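Local coordinates for protein glucose-6-phosphate isomerase (Plasmodium falciparum, PDB 3QKI) that probably catalyses the reversible conversion of alpha-D-glucose 6-phosphate into beta-D-fructose 6-phosphate, the second step of glycolysis, at residues G180-Y192 against V315-F328. Sequence-based numbering, arbitrary orientation.
Sequences GTEFVYEAMKYYY and VTSSVGILPLSIAF
Thr-181 enters a hole formed by Val-319, Gly-320, Pro-323 and Leu-324, where helices 180-192 and 318-328 run in the same direction, crossing at -28°. With its hydroxyl anti to the carbonyl carbon (chi1 -49°), Thr-181 lays OG1 over Gly-320, 3.4 Å from CA, and turns CG2 toward the Pro-323 ring. A water accepts from OG1 of Thr-181 and donates to Val-319 O at 2.8 Å, bridging the two helices. One turn on, the branches of Leu-324 part: CD1 rests against Val-184 CG1 at 3.8 Å, while CD2 packs against N and CB of Tyr-185, near its ring plane. Phe-328 then reaches across to Met-188 and Lys-189, its CE1 3.6 Å from Lys-189 CA. Its ring lies nearly parallel to that of Tyr-185 but slid aside, with planes at 12°, so the two barely overlap. Tyr-192 presents a face to Phe-328 CA, a CH-pi contact 4.1 Å from the ring centroid; its hydroxyl bonds to Asn-216 O and Arg-154. The buried interface passes from a knob-into-hole contact, near the fructose 6-phosphate-binding Gly-176 and Ser-177, to an aromatic cluster, joining two helices of the alpha-beta-alpha sandwich of a phosphoglucose isomerase SIS domain.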
loop_
_atom_site.group_PDB
_atom_site.type_symbol
_atom_site.label_atom_id
_atom_site.label_comp_id
_atom_site.label_asym_id
_atom_site.label_seq_id
_atom_site.Cartn_x
_atom_site.Cartn_y
_atom_site.Cartn_z
ATOM N N GLY A 180 5.830 -12.598 0.919
ATOM C CA GLY A 180 5.221 -13.500 1.891
ATOM C C GLY A 180 5.992 -13.501 3.194
ATOM O O GLY A 180 5.400 -13.404 4.275
ATOM N N THR A 181 7.333 -13.556 3.097
ATOM C CA THR A 181 8.198 -13.540 4.275
ATOM C C THR A 181 7.960 -12.270 5.112
ATOM O O THR A 181 7.779 -12.387 6.322
ATOM C CB THR A 181 9.666 -13.673 3.863
ATOM O OG1 THR A 181 9.778 -14.765 2.954
ATOM C CG2 THR A 181 10.611 -13.865 5.071
ATOM N N GLU A 182 7.963 -11.078 4.469
ATOM C CA GLU A 182 7.772 -9.833 5.192
ATOM C C GLU A 182 6.386 -9.760 5.843
ATOM O O GLU A 182 6.267 -9.286 6.986
ATOM C CB GLU A 182 8.085 -8.592 4.329
ATOM C CG GLU A 182 7.952 -7.320 5.160
ATOM C CD GLU A 182 8.603 -6.092 4.576
ATOM O OE1 GLU A 182 8.557 -5.924 3.338
ATOM O OE2 GLU A 182 9.143 -5.284 5.361
ATOM N N PHE A 183 5.359 -10.289 5.158
ATOM C CA PHE A 183 4.012 -10.344 5.733
ATOM C C PHE A 183 4.104 -11.123 7.065
ATOM O O PHE A 183 3.704 -10.601 8.096
ATOM C CB PHE A 183 2.993 -10.979 4.736
ATOM C CG PHE A 183 1.952 -11.916 5.339
ATOM C CD1 PHE A 183 1.195 -11.533 6.443
ATOM C CD2 PHE A 183 1.750 -13.187 4.815
ATOM C CE1 PHE A 183 0.296 -12.428 7.042
ATOM C CE2 PHE A 183 0.807 -14.055 5.380
ATOM C CZ PHE A 183 0.091 -13.669 6.490
ATOM N N VAL A 184 4.641 -12.350 7.036
ATOM C CA VAL A 184 4.726 -13.226 8.222
ATOM C C VAL A 184 5.638 -12.647 9.296
ATOM O O VAL A 184 5.303 -12.709 10.473
ATOM C CB VAL A 184 5.080 -14.702 7.875
ATOM C CG1 VAL A 184 5.098 -15.582 9.137
ATOM C CG2 VAL A 184 4.104 -15.277 6.850
ATOM N N TYR A 185 6.768 -12.061 8.896
ATOM C CA TYR A 185 7.706 -11.457 9.809
ATOM C C TYR A 185 7.035 -10.332 10.646
ATOM O O TYR A 185 7.036 -10.374 11.877
ATOM C CB TYR A 185 8.951 -10.946 9.056
ATOM C CG TYR A 185 9.903 -10.250 9.994
ATOM C CD1 TYR A 185 10.599 -10.966 10.972
ATOM C CD2 TYR A 185 10.036 -8.861 9.976
ATOM C CE1 TYR A 185 11.405 -10.323 11.897
ATOM C CE2 TYR A 185 10.835 -8.207 10.905
ATOM C CZ TYR A 185 11.529 -8.945 11.853
ATOM O OH TYR A 185 12.378 -8.319 12.710
ATOM N N GLU A 186 6.459 -9.356 9.974
ATOM C CA GLU A 186 5.768 -8.258 10.642
ATOM C C GLU A 186 4.547 -8.728 11.453
ATOM O O GLU A 186 4.292 -8.190 12.527
ATOM C CB GLU A 186 5.384 -7.176 9.624
ATOM C CG GLU A 186 6.585 -6.383 9.127
ATOM C CD GLU A 186 7.303 -5.566 10.183
ATOM O OE1 GLU A 186 6.648 -5.098 11.144
ATOM O OE2 GLU A 186 8.538 -5.419 10.063
ATOM N N ALA A 187 3.818 -9.736 10.952
ATOM C CA ALA A 187 2.640 -10.259 11.635
ATOM C C ALA A 187 2.984 -10.923 12.966
ATOM O O ALA A 187 2.268 -10.755 13.951
ATOM C CB ALA A 187 1.921 -11.260 10.744
ATOM N N MET A 188 4.066 -11.698 12.969
ATOM C CA MET A 188 4.457 -12.553 14.084
ATOM C C MET A 188 5.487 -12.012 15.072
ATOM O O MET A 188 5.570 -12.538 16.180
ATOM C CB MET A 188 4.897 -13.930 13.543
ATOM C CG MET A 188 3.800 -14.682 12.776
ATOM S SD MET A 188 2.123 -14.579 13.514
ATOM C CE MET A 188 2.460 -15.245 15.151
ATOM N N LYS A 189 6.318 -11.055 14.668
ATOM C CA LYS A 189 7.386 -10.581 15.540
ATOM C C LYS A 189 6.977 -10.173 16.949
ATOM O O LYS A 189 7.636 -10.585 17.902
ATOM C CB LYS A 189 8.332 -9.586 14.855
ATOM C CG LYS A 189 7.751 -8.179 14.644
ATOM C CD LYS A 189 8.761 -7.318 13.859
ATOM C CE LYS A 189 8.426 -5.852 13.969
ATOM N NZ LYS A 189 9.114 -5.056 12.911
ATOM N N TYR A 190 5.870 -9.412 17.087
ATOM C CA TYR A 190 5.397 -8.973 18.400
ATOM C C TYR A 190 4.787 -10.096 19.179
ATOM O O TYR A 190 4.892 -10.093 20.396
ATOM C CB TYR A 190 4.496 -7.729 18.323
ATOM C CG TYR A 190 5.329 -6.491 18.091
ATOM C CD1 TYR A 190 6.134 -5.967 19.104
ATOM C CD2 TYR A 190 5.411 -5.908 16.829
ATOM C CE1 TYR A 190 6.919 -4.837 18.896
ATOM C CE2 TYR A 190 6.215 -4.783 16.602
ATOM C CZ TYR A 190 6.956 -4.244 17.645
ATOM O OH TYR A 190 7.785 -3.158 17.418
ATOM N N TYR A 191 4.203 -11.109 18.491
ATOM C CA TYR A 191 3.676 -12.271 19.214
ATOM C C TYR A 191 4.875 -13.007 19.834
ATOM O O TYR A 191 4.867 -13.348 21.014
ATOM C CB TYR A 191 2.878 -13.183 18.283
ATOM C CG TYR A 191 2.334 -14.405 18.986
ATOM C CD1 TYR A 191 3.018 -15.614 18.949
ATOM C CD2 TYR A 191 1.155 -14.343 19.722
ATOM C CE1 TYR A 191 2.539 -16.740 19.618
ATOM C CE2 TYR A 191 0.671 -15.459 20.412
ATOM C CZ TYR A 191 1.372 -16.654 20.360
ATOM O OH TYR A 191 0.906 -17.763 21.012
ATOM N N TYR A 192 5.942 -13.173 19.043
ATOM C CA TYR A 192 7.158 -13.794 19.488
ATOM C C TYR A 192 7.829 -12.971 20.629
ATOM O O TYR A 192 8.121 -13.535 21.685
ATOM C CB TYR A 192 8.068 -13.983 18.275
ATOM C CG TYR A 192 9.505 -14.305 18.604
ATOM C CD1 TYR A 192 9.871 -15.569 19.087
ATOM C CD2 TYR A 192 10.509 -13.363 18.408
ATOM C CE1 TYR A 192 11.204 -15.877 19.358
ATOM C CE2 TYR A 192 11.833 -13.654 18.690
ATOM C CZ TYR A 192 12.180 -14.914 19.161
ATOM O OH TYR A 192 13.500 -15.173 19.419
ATOM N N VAL A 315 6.693 -18.752 0.304
ATOM C CA VAL A 315 6.954 -18.507 1.739
ATOM C C VAL A 315 7.055 -19.786 2.594
ATOM O O VAL A 315 7.845 -19.800 3.539
ATOM C CB VAL A 315 6.092 -17.386 2.401
ATOM C CG1 VAL A 315 4.657 -17.844 2.607
ATOM C CG2 VAL A 315 6.690 -16.924 3.737
ATOM N N THR A 316 6.278 -20.850 2.266
ATOM C CA THR A 316 6.333 -22.114 3.005
ATOM C C THR A 316 7.489 -23.033 2.577
ATOM O O THR A 316 7.673 -24.098 3.158
ATOM C CB THR A 316 4.961 -22.805 3.093
ATOM O OG1 THR A 316 4.506 -23.119 1.768
ATOM C CG2 THR A 316 3.931 -21.955 3.859
ATOM N N SER A 317 8.308 -22.602 1.619
ATOM C CA SER A 317 9.513 -23.354 1.239
ATOM C C SER A 317 10.645 -22.680 2.032
ATOM O O SER A 317 10.365 -21.742 2.794
ATOM C CB SER A 317 9.792 -23.224 -0.259
ATOM O OG SER A 317 10.286 -21.929 -0.593
ATOM N N SER A 318 11.920 -23.089 1.805
ATOM C CA SER A 318 13.091 -22.461 2.427
ATOM C C SER A 318 13.120 -20.924 2.237
ATOM O O SER A 318 13.660 -20.228 3.096
ATOM C CB SER A 318 14.381 -23.080 1.898
ATOM O OG SER A 318 14.393 -23.076 0.483
ATOM N N VAL A 319 12.517 -20.401 1.154
ATOM C CA VAL A 319 12.423 -18.946 0.865
ATOM C C VAL A 319 12.020 -18.153 2.138
ATOM O O VAL A 319 12.694 -17.184 2.510
ATOM C CB VAL A 319 11.450 -18.629 -0.309
ATOM C CG1 VAL A 319 11.150 -17.120 -0.394
ATOM C CG2 VAL A 319 11.998 -19.157 -1.637
ATOM N N GLY A 320 10.945 -18.597 2.780
ATOM C CA GLY A 320 10.441 -17.984 4.002
ATOM C C GLY A 320 10.809 -18.759 5.249
ATOM O O GLY A 320 11.148 -18.154 6.263
ATOM N N ILE A 321 10.771 -20.109 5.198
ATOM C CA ILE A 321 11.050 -20.921 6.390
ATOM C C ILE A 321 12.454 -20.707 6.959
ATOM O O ILE A 321 12.602 -20.675 8.167
ATOM C CB ILE A 321 10.612 -22.407 6.293
ATOM C CG1 ILE A 321 9.114 -22.554 5.866
ATOM C CG2 ILE A 321 10.887 -23.175 7.611
ATOM C CD1 ILE A 321 7.985 -21.770 6.774
ATOM N N LEU A 322 13.453 -20.497 6.103
ATOM C CA LEU A 322 14.794 -20.230 6.616
ATOM C C LEU A 322 14.908 -18.883 7.373
ATOM O O LEU A 322 15.188 -18.935 8.571
ATOM C CB LEU A 322 15.880 -20.401 5.554
ATOM C CG LEU A 322 17.269 -19.968 5.974
ATOM C CD1 LEU A 322 17.871 -20.927 7.018
ATOM C CD2 LEU A 322 18.138 -19.817 4.787
ATOM N N PRO A 323 14.624 -17.687 6.791
ATOM C CA PRO A 323 14.754 -16.461 7.595
ATOM C C PRO A 323 13.781 -16.409 8.771
ATOM O O PRO A 323 14.163 -15.916 9.828
ATOM C CB PRO A 323 14.513 -15.337 6.588
ATOM C CG PRO A 323 13.710 -15.975 5.504
ATOM C CD PRO A 323 14.263 -17.367 5.394
ATOM N N LEU A 324 12.569 -16.966 8.624
ATOM C CA LEU A 324 11.592 -16.919 9.730
ATOM C C LEU A 324 11.938 -17.858 10.896
ATOM O O LEU A 324 11.618 -17.533 12.040
ATOM C CB LEU A 324 10.147 -17.137 9.229
ATOM C CG LEU A 324 9.590 -16.079 8.235
ATOM C CD1 LEU A 324 8.358 -16.632 7.457
ATOM C CD2 LEU A 324 9.298 -14.739 8.935
ATOM N N SER A 325 12.581 -19.014 10.614
ATOM C CA SER A 325 13.045 -19.926 11.660
ATOM C C SER A 325 14.269 -19.300 12.361
ATOM O O SER A 325 14.435 -19.505 13.540
ATOM C CB SER A 325 13.434 -21.282 11.075
ATOM O OG SER A 325 12.297 -21.968 10.583
ATOM N N ILE A 326 15.082 -18.509 11.666
ATOM C CA ILE A 326 16.201 -17.800 12.320
ATOM C C ILE A 326 15.600 -16.757 13.290
ATOM O O ILE A 326 15.961 -16.718 14.465
ATOM C CB ILE A 326 17.189 -17.163 11.311
ATOM C CG1 ILE A 326 18.018 -18.258 10.582
ATOM C CG2 ILE A 326 18.122 -16.121 12.016
ATOM C CD1 ILE A 326 18.698 -17.804 9.295
ATOM N N ALA A 327 14.642 -15.958 12.801
ATOM C CA ALA A 327 14.009 -14.905 13.601
ATOM C C ALA A 327 13.208 -15.428 14.779
ATOM O O ALA A 327 13.261 -14.839 15.868
ATOM C CB ALA A 327 13.118 -14.042 12.707
ATOM N N PHE A 328 12.441 -16.526 14.575
ATOM C CA PHE A 328 11.499 -16.983 15.585
ATOM C C PHE A 328 11.706 -18.380 16.172
ATOM O O PHE A 328 11.021 -18.723 17.136
ATOM C CB PHE A 328 10.074 -16.894 15.030
ATOM C CG PHE A 328 9.703 -15.561 14.423
ATOM C CD1 PHE A 328 9.995 -14.369 15.085
ATOM C CD2 PHE A 328 9.025 -15.497 13.212
ATOM C CE1 PHE A 328 9.634 -13.144 14.533
ATOM C CE2 PHE A 328 8.630 -14.268 12.677
ATOM C CZ PHE A 328 8.929 -13.102 13.343
HETATM O O HOH W 1 12.285 -14.484 2.089
#